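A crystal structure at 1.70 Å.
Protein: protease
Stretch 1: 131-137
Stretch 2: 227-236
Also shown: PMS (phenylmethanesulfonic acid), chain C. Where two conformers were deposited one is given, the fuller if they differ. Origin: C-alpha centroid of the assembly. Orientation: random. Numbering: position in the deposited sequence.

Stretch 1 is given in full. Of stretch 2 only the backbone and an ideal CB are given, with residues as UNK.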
# COMPACT_ATOMS: atom_id res chain seq x y z
N SER A 131 -6.99 1.20 -11.39
CA SER A 131 -6.83 0.03 -10.53
C SER A 131 -5.54 0.21 -9.76
O SER A 131 -4.61 0.84 -10.28
CB SER A 131 -6.71 -1.31 -11.30
OG SER A 131 -7.86 -1.67 -12.02
N VAL A 132 -5.45 -0.42 -8.57
CA VAL A 132 -4.29 -0.28 -7.69
C VAL A 132 -3.88 -1.66 -7.21
O VAL A 132 -4.73 -2.51 -6.94
CB VAL A 132 -4.63 0.66 -6.50
CG1 VAL A 132 -3.54 0.59 -5.42
CG2 VAL A 132 -4.82 2.07 -7.02
N MET A 133 -2.58 -1.91 -7.17
CA MET A 133 -2.07 -3.14 -6.61
C MET A 133 -1.09 -2.81 -5.51
O MET A 133 -0.21 -1.97 -5.70
CB MET A 133 -1.40 -3.99 -7.69
CG MET A 133 -0.83 -5.30 -7.14
SD MET A 133 0.01 -6.33 -8.38
CE MET A 133 -1.38 -6.93 -9.33
N ASN A 134 -1.22 -3.48 -4.37
CA ASN A 134 -0.29 -3.28 -3.27
C ASN A 134 0.54 -4.55 -3.08
O ASN A 134 -0.02 -5.64 -2.90
CB ASN A 134 -1.00 -2.94 -1.98
CG ASN A 134 -0.00 -2.62 -0.87
OD1 ASN A 134 0.62 -1.54 -0.87
ND2 ASN A 134 0.19 -3.55 0.05
N MET A 135 1.87 -4.40 -3.00
CA MET A 135 2.76 -5.56 -2.80
C MET A 135 3.63 -5.26 -1.59
O MET A 135 4.63 -4.57 -1.72
CB MET A 135 3.63 -5.86 -4.02
CG MET A 135 2.80 -6.55 -5.11
SD MET A 135 3.89 -7.20 -6.46
CE MET A 135 4.84 -8.46 -5.64
N SER A 136 3.23 -5.75 -0.44
CA SER A 136 4.02 -5.56 0.78
C SER A 136 4.87 -6.78 1.03
O SER A 136 4.72 -7.44 2.04
CB SER A 136 3.10 -5.28 1.97
OG SER A 136 2.56 -3.96 1.91
N LEU A 137 5.67 -7.17 0.06
CA LEU A 137 6.55 -8.31 0.16
C LEU A 137 7.73 -8.01 -0.75
O LEU A 137 7.67 -7.14 -1.61
CB LEU A 137 5.87 -9.62 -0.24
CG LEU A 137 5.22 -9.63 -1.64
CD1 LEU A 137 6.21 -10.00 -2.74
CD2 LEU A 137 4.01 -10.57 -1.65
N UNK A 227 8.19 -1.71 6.25
CA UNK A 227 7.78 -1.05 5.00
C UNK A 227 6.52 -1.71 4.42
O UNK A 227 5.85 -1.09 3.59
CB UNK A 227 8.92 -1.10 3.98
N UNK A 228 6.19 -2.93 4.87
CA UNK A 228 4.89 -3.52 4.54
C UNK A 228 3.73 -2.64 4.97
O UNK A 228 2.65 -2.70 4.37
CB UNK A 228 4.76 -4.90 5.19
N UNK A 229 3.90 -1.90 6.08
CA UNK A 229 2.86 -1.01 6.57
C UNK A 229 2.84 0.33 5.84
O UNK A 229 1.81 1.00 5.78
CB UNK A 229 3.04 -0.78 8.07
N UNK A 230 3.98 0.71 5.27
CA UNK A 230 4.12 1.97 4.58
C UNK A 230 3.46 1.90 3.20
O UNK A 230 2.61 2.74 2.87
CB UNK A 230 5.60 2.35 4.46
N UNK A 231 3.75 0.85 2.43
CA UNK A 231 3.20 0.76 1.07
C UNK A 231 1.68 0.91 0.98
O UNK A 231 1.21 1.61 0.06
CB UNK A 231 3.60 -0.58 0.46
N UNK A 232 0.86 0.28 1.82
CA UNK A 232 -0.59 0.41 1.65
C UNK A 232 -1.11 1.80 1.93
O UNK A 232 -2.19 2.14 1.42
CB UNK A 232 -1.31 -0.58 2.56
N UNK A 233 -0.40 2.64 2.71
CA UNK A 233 -0.83 4.04 2.78
C UNK A 233 -0.80 4.65 1.39
O UNK A 233 -1.68 5.45 1.03
CB UNK A 233 0.06 4.84 3.74
N UNK A 234 0.22 4.31 0.60
CA UNK A 234 0.36 4.89 -0.73
C UNK A 234 -0.64 4.24 -1.69
O UNK A 234 -1.22 4.93 -2.54
CB UNK A 234 1.79 4.72 -1.24
N UNK A 235 -0.91 2.94 -1.54
CA UNK A 235 -1.96 2.30 -2.34
C UNK A 235 -3.28 3.01 -2.11
O UNK A 235 -4.01 3.34 -3.06
CB UNK A 235 -2.09 0.81 -2.00
N UNK A 236 -3.61 3.25 -0.84
CA UNK A 236 -4.85 3.95 -0.55
C UNK A 236 -4.86 5.37 -1.08
O UNK A 236 -5.88 5.84 -1.59
CB UNK A 236 -5.10 3.96 0.96
C PMS C . 7.04 -7.90 5.13
S PMS C . 6.36 -6.43 5.94
C1 PMS C . 8.09 -7.51 4.07
C2 PMS C . 7.98 -6.35 3.31
C3 PMS C . 8.94 -6.04 2.36
C4 PMS C . 10.03 -6.87 2.17
C5 PMS C . 10.14 -8.03 2.93
C6 PMS C . 9.19 -8.34 3.88
O2S PMS C . 5.76 -6.75 7.28
O1S PMS C . 7.43 -5.44 6.29

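Strand 131-135 and the helix of stretch 2 run nearly antiparallel, at 174°, with their axes 8.1 Å apart at closest approach. Val132, Asn134 and Ser136 point their CA-to-CB bonds toward the helix. Met133 and Met135 point away.

Position 227 has its CA-to-CB bond sideways, and the ideal CB finds nothing of stretch 1 within 5.5 Å. Stretch 1 therefore sets little limit, and many side chains would fit. The residue is Thr227, with chi1 in p; its OG1 is hydrogen-bonded elsewhere in the structure.

Position 228 also points sideways, but its CA lies 4.4 Å from the CA of Ser136, and its ideal CB is 3.6 Å from Ser136 CB. A small side chain suits such a close approach. The sulfur of PMS also lies near this CB, so a short nucleophile such as serine or cysteine could be joined to it. The residue is Ser228, chi1 in m. Ser228 OG is bonded covalently to PMS S at 1.6 Å. Ser228 N donates a hydrogen bond to PMS O1S at 3.1 Å. With its oxygen in the sulfonyl linkage, Ser228 OG has no proton to give, so its 3.2 Å approach to Ser136 O is not a hydrogen bond. The backbone also takes part: Ser136 OG donates to Ser228 O at 2.8 Å.

Position 229 points away, and stretch 1 sets no limit on its side chain; a long one would do as well as a short one. It is Met229, whose end comes back nearer to stretch 1 without touching it.

Position 230 points sideways, beyond reach of stretch 1, which does not choose a residue here. It is Ala230.

Position 231 points toward stretch 1. Its ideal CB is 3.4 Å from Asn134 OD1 and 3.8 Å from Ser136 OG, so a small residue, alanine or glycine, suits it best. It is Ala231, whose methyl carbon CB packs against both side chains.

Position 232 points sideways, with its ideal CB 4.1 Å from Asn134 OD1. Its phi of -68° would allow proline, as well as many other residues. The helix is kinked here, where N makes no bond to the preceding turn. The residue is Pro232, which has no N-H to give. Its ring CD lies 3.6 Å from Ser136 OG.

Position 233 points away, so stretch 1 would permit a large or polar side chain. His233 reaches back along its own helix, and its ND1 donates to Met229 O at 2.8 Å.

Position 234 points sideways and meets nothing of stretch 1. Many residues could serve; it is Val234, chi1 in t.

Position 235 points toward the strand. Its ideal CB is 3.7 Å from Val132 CG1 and 3.8 Å from Asn134 OD1, which favours a small, apolar side chain. It is Ala235. Its CB makes an apolar contact with Val132 CG1 at 3.7 Å.

Position 236 has an ideal CB directed away, and its helical angles suit most residues. It is Gly236, whose N continues the helix by bonding to Pro232 O at 2.9 Å.

Stretch 2 227-236: TSMAAPHVAG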
# COMPACT_ATOMS: atom_id res chain seq x y z
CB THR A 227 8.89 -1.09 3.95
OG1 THR A 227 9.31 -2.42 3.74
CG2 THR A 227 10.13 -0.25 4.39
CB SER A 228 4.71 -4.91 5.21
OG SER A 228 5.64 -5.85 4.65
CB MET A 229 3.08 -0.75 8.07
CG MET A 229 2.66 -1.92 9.00
SD MET A 229 3.64 -3.43 8.77
CE MET A 229 2.46 -4.55 8.07
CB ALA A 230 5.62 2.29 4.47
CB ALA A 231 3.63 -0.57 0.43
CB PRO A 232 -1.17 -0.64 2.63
CG PRO A 232 -0.09 -0.93 3.58
CD PRO A 232 1.19 -0.78 2.79
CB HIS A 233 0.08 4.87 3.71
CG HIS A 233 -0.08 4.57 5.18
ND1 HIS A 233 0.58 3.53 5.81
CD2 HIS A 233 -0.78 5.21 6.15
CE1 HIS A 233 0.29 3.54 7.10
NE2 HIS A 233 -0.53 4.56 7.33
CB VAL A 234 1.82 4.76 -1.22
CG1 VAL A 234 1.99 5.34 -2.64
CG2 VAL A 234 2.76 5.50 -0.28
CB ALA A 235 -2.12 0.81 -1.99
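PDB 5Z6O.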